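Side-chain contact in L-amino acid deaminase (Proteus vulgaris, PDB 5I39), which probably carries out the FAD-dependent oxidative deamination of L-amino acids as a membrane-bound flavoprotein of the FAD-dependent oxidoreductase family: residues V277-G282 / A330-F335. Numbering follows the deposited sequence.
Sequences VALPGG and AEFPAF
Leu-279 meets Glu-331 and Phe-332 where the last residues of a β-strand come up against the end of a helix, their backbones well apart: the nearest CA atoms, those of Leu-279 and Glu-331, are 9.7 Å from each other. The helical backbone angles end at Glu-331, and Phe-332 leads the chain into a 3-10 turn, closed by a 3.0 Å hydrogen bond from Phe-335 N to Phe-332 O. No hydrogen bond joins the two segments, a small worked example of how a strand residue can pack on the end of a helix through side chains alone.

One methyl group does most of the work. Leu-279 CD1 lies 3.8 Å from Phe-332 CE2, approaching the edge of the ring within its plane. The same methyl reaches Glu-331 CG at 4.0 Å, where the two side chains cross at about a right angle. In Glu-331, CG lies opposite the backbone N (chi1 -176°), which brings it to the leucine methyl, and the bend at chi2 (54°) turns the carboxylate toward other partners. There OE1 is hydrogen-bonded to Thr-170 OG1 and OE2 to Trp-172 NE1, which satisfies both oxygens of this buried acid and probably helps to hold the side chain whose methylene Leu-279 touches.

Trp-172 also packs on Leu-279, linking the polar and apolar sides of the contact. Strand 276-279 runs between strands 117-123 and 283-287 of the large mixed sheet, and Phe-285 from the latter meets Phe-332 edge-to-face, joining the residue just past helix 318-331 to that sheet.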
ATOM      1  N   VAL A 277      -5.518   1.736 -16.634  1.00  8.15           N
ATOM      2  CA  VAL A 277      -5.642   0.829 -17.772  1.00  8.39           C
ATOM      3  C   VAL A 277      -4.600  -0.275 -17.655  1.00  8.48           C
ATOM      4  O   VAL A 277      -3.450  -0.012 -17.302  1.00  8.72           O
ATOM      5  CB  VAL A 277      -5.469   1.611 -19.093  1.00  8.99           C
ATOM      6  CG1 VAL A 277      -5.340   0.685 -20.298  1.00  9.55           C
ATOM      7  CG2 VAL A 277      -6.638   2.566 -19.286  1.00  9.29           C
ATOM      8  N   ALA A 278      -5.018  -1.501 -17.969  1.00  8.66           N
ATOM      9  CA  ALA A 278      -4.149  -2.675 -17.980  1.00  9.28           C
ATOM     10  C   ALA A 278      -4.494  -3.507 -19.209  1.00  9.73           C
ATOM     11  O   ALA A 278      -5.630  -3.974 -19.344  1.00  9.89           O
ATOM     12  CB  ALA A 278      -4.342  -3.490 -16.714  1.00  9.91           C
ATOM     13  N   LEU A 279      -3.524  -3.675 -20.105  1.00 10.38           N
ATOM     14  CA  LEU A 279      -3.759  -4.340 -21.388  1.00 10.92           C
ATOM     15  C   LEU A 279      -2.745  -5.440 -21.648  1.00 11.69           C
ATOM     16  O   LEU A 279      -1.616  -5.370 -21.150  1.00 12.60           O
ATOM     17  CB  LEU A 279      -3.668  -3.339 -22.544  1.00 11.59           C
ATOM     18  CG  LEU A 279      -4.560  -2.105 -22.447  1.00 11.52           C
ATOM     19  CD1 LEU A 279      -4.167  -1.063 -23.481  1.00 12.50           C
ATOM     20  CD2 LEU A 279      -6.019  -2.497 -22.608  1.00 11.69           C
ATOM     21  N   PRO A 280      -3.124  -6.443 -22.466  1.00 12.32           N
ATOM     22  CA  PRO A 280      -2.151  -7.392 -23.013  1.00 13.31           C
ATOM     23  C   PRO A 280      -0.969  -6.680 -23.661  1.00 14.34           C
ATOM     24  O   PRO A 280      -1.117  -5.562 -24.152  1.00 15.12           O
ATOM     25  CB  PRO A 280      -2.958  -8.147 -24.071  1.00 13.82           C
ATOM     26  CG  PRO A 280      -4.356  -8.099 -23.569  1.00 13.30           C
ATOM     27  CD  PRO A 280      -4.494  -6.755 -22.919  1.00 12.54           C
ATOM     28  N   GLY A 281       0.185  -7.336 -23.654  1.00 15.20           N
ATOM     29  CA  GLY A 281       1.438  -6.721 -24.090  1.00 16.17           C
ATOM     30  C   GLY A 281       2.112  -5.892 -23.008  1.00 16.22           C
ATOM     31  O   GLY A 281       3.031  -5.128 -23.300  1.00 17.71           O
ATOM     32  N   GLY A 282       1.661  -6.046 -21.764  1.00 15.64           N
ATOM     33  CA  GLY A 282       2.251  -5.371 -20.615  1.00 15.32           C
ATOM     34  C   GLY A 282       2.108  -3.862 -20.597  1.00 14.21           C
ATOM     35  O   GLY A 282       3.046  -3.163 -20.230  1.00 14.50           O
ATOM     36  N   ALA A 330       2.992   3.742 -28.654  1.00 12.44           N
ATOM     37  CA  ALA A 330       2.443   3.101 -29.854  1.00 13.30           C
ATOM     38  C   ALA A 330       0.957   2.775 -29.678  1.00 13.09           C
ATOM     39  O   ALA A 330       0.167   2.953 -30.600  1.00 14.11           O
ATOM     40  CB  ALA A 330       3.221   1.843 -30.197  1.00 13.87           C
ATOM     41  N   GLU A 331       0.582   2.315 -28.487  1.00 12.75           N
ATOM     42  CA  GLU A 331      -0.810   1.969 -28.203  1.00 12.59           C
ATOM     43  C   GLU A 331      -1.679   3.200 -27.942  1.00 12.17           C
ATOM     44  O   GLU A 331      -2.852   3.218 -28.315  1.00 12.57           O
ATOM     45  CB  GLU A 331      -0.892   0.988 -27.033  1.00 12.62           C
ATOM     46  CG  GLU A 331      -2.297   0.477 -26.715  1.00 12.80           C
ATOM     47  CD  GLU A 331      -3.016  -0.140 -27.904  1.00 13.75           C
ATOM     48  OE1 GLU A 331      -2.358  -0.777 -28.757  1.00 15.04           O
ATOM     49  OE2 GLU A 331      -4.251   0.014 -27.991  1.00 13.75           O
ATOM     50  N   PHE A 332      -1.103   4.208 -27.289  1.00 11.94           N
ATOM     51  CA  PHE A 332      -1.785   5.470 -27.000  1.00 12.22           C
ATOM     52  C   PHE A 332      -0.903   6.636 -27.446  1.00 12.56           C
ATOM     53  O   PHE A 332      -0.124   7.170 -26.648  1.00 12.81           O
ATOM     54  CB  PHE A 332      -2.108   5.572 -25.506  1.00 12.05           C
ATOM     55  CG  PHE A 332      -3.274   4.729 -25.084  1.00 12.40           C
ATOM     56  CD1 PHE A 332      -4.572   5.218 -25.187  1.00 12.83           C
ATOM     57  CD2 PHE A 332      -3.082   3.443 -24.594  1.00 12.53           C
ATOM     58  CE1 PHE A 332      -5.656   4.442 -24.804  1.00 13.25           C
ATOM     59  CE2 PHE A 332      -4.163   2.661 -24.213  1.00 12.81           C
ATOM     60  CZ  PHE A 332      -5.449   3.161 -24.319  1.00 13.28           C
ATOM     61  N   PRO A 333      -1.020   7.038 -28.732  1.00 13.21           N
ATOM     62  CA  PRO A 333      -0.238   8.166 -29.264  1.00 13.35           C
ATOM     63  C   PRO A 333      -0.431   9.496 -28.534  1.00 13.66           C
ATOM     64  O   PRO A 333       0.401  10.389 -28.679  1.00 14.42           O
ATOM     65  CB  PRO A 333      -0.709   8.262 -30.720  1.00 13.84           C
ATOM     66  CG  PRO A 333      -1.153   6.882 -31.060  1.00 14.50           C
ATOM     67  CD  PRO A 333      -1.778   6.360 -29.802  1.00 13.62           C
ATOM     68  N   ALA A 334      -1.492   9.617 -27.734  1.00 13.71           N
ATOM     69  CA  ALA A 334      -1.635  10.734 -26.793  1.00 14.17           C
ATOM     70  C   ALA A 334      -0.402  10.964 -25.907  1.00 13.84           C
ATOM     71  O   ALA A 334      -0.163  12.090 -25.487  1.00 14.99           O
ATOM     72  CB  ALA A 334      -2.864  10.532 -25.919  1.00 15.20           C
ATOM     73  N   PHE A 335       0.362   9.905 -25.620  1.00 13.49           N
ATOM     74  CA  PHE A 335       1.584  10.008 -24.810  1.00 13.66           C
ATOM     75  C   PHE A 335       2.868  10.266 -25.612  1.00 14.29           C
ATOM     76  O   PHE A 335       3.943  10.343 -25.019  1.00 14.35           O
ATOM     77  CB  PHE A 335       1.779   8.732 -23.978  1.00 13.09           C
ATOM     78  CG  PHE A 335       0.665   8.458 -23.005  1.00 12.80           C
ATOM     79  CD1 PHE A 335       0.409   9.331 -21.954  1.00 13.39           C
ATOM     80  CD2 PHE A 335      -0.118   7.316 -23.129  1.00 13.05           C
ATOM     81  CE1 PHE A 335      -0.613   9.074 -21.049  1.00 13.27           C
ATOM     82  CE2 PHE A 335      -1.141   7.052 -22.228  1.00 12.91           C
ATOM     83  CZ  PHE A 335      -1.388   7.932 -21.186  1.00 13.26           C
TER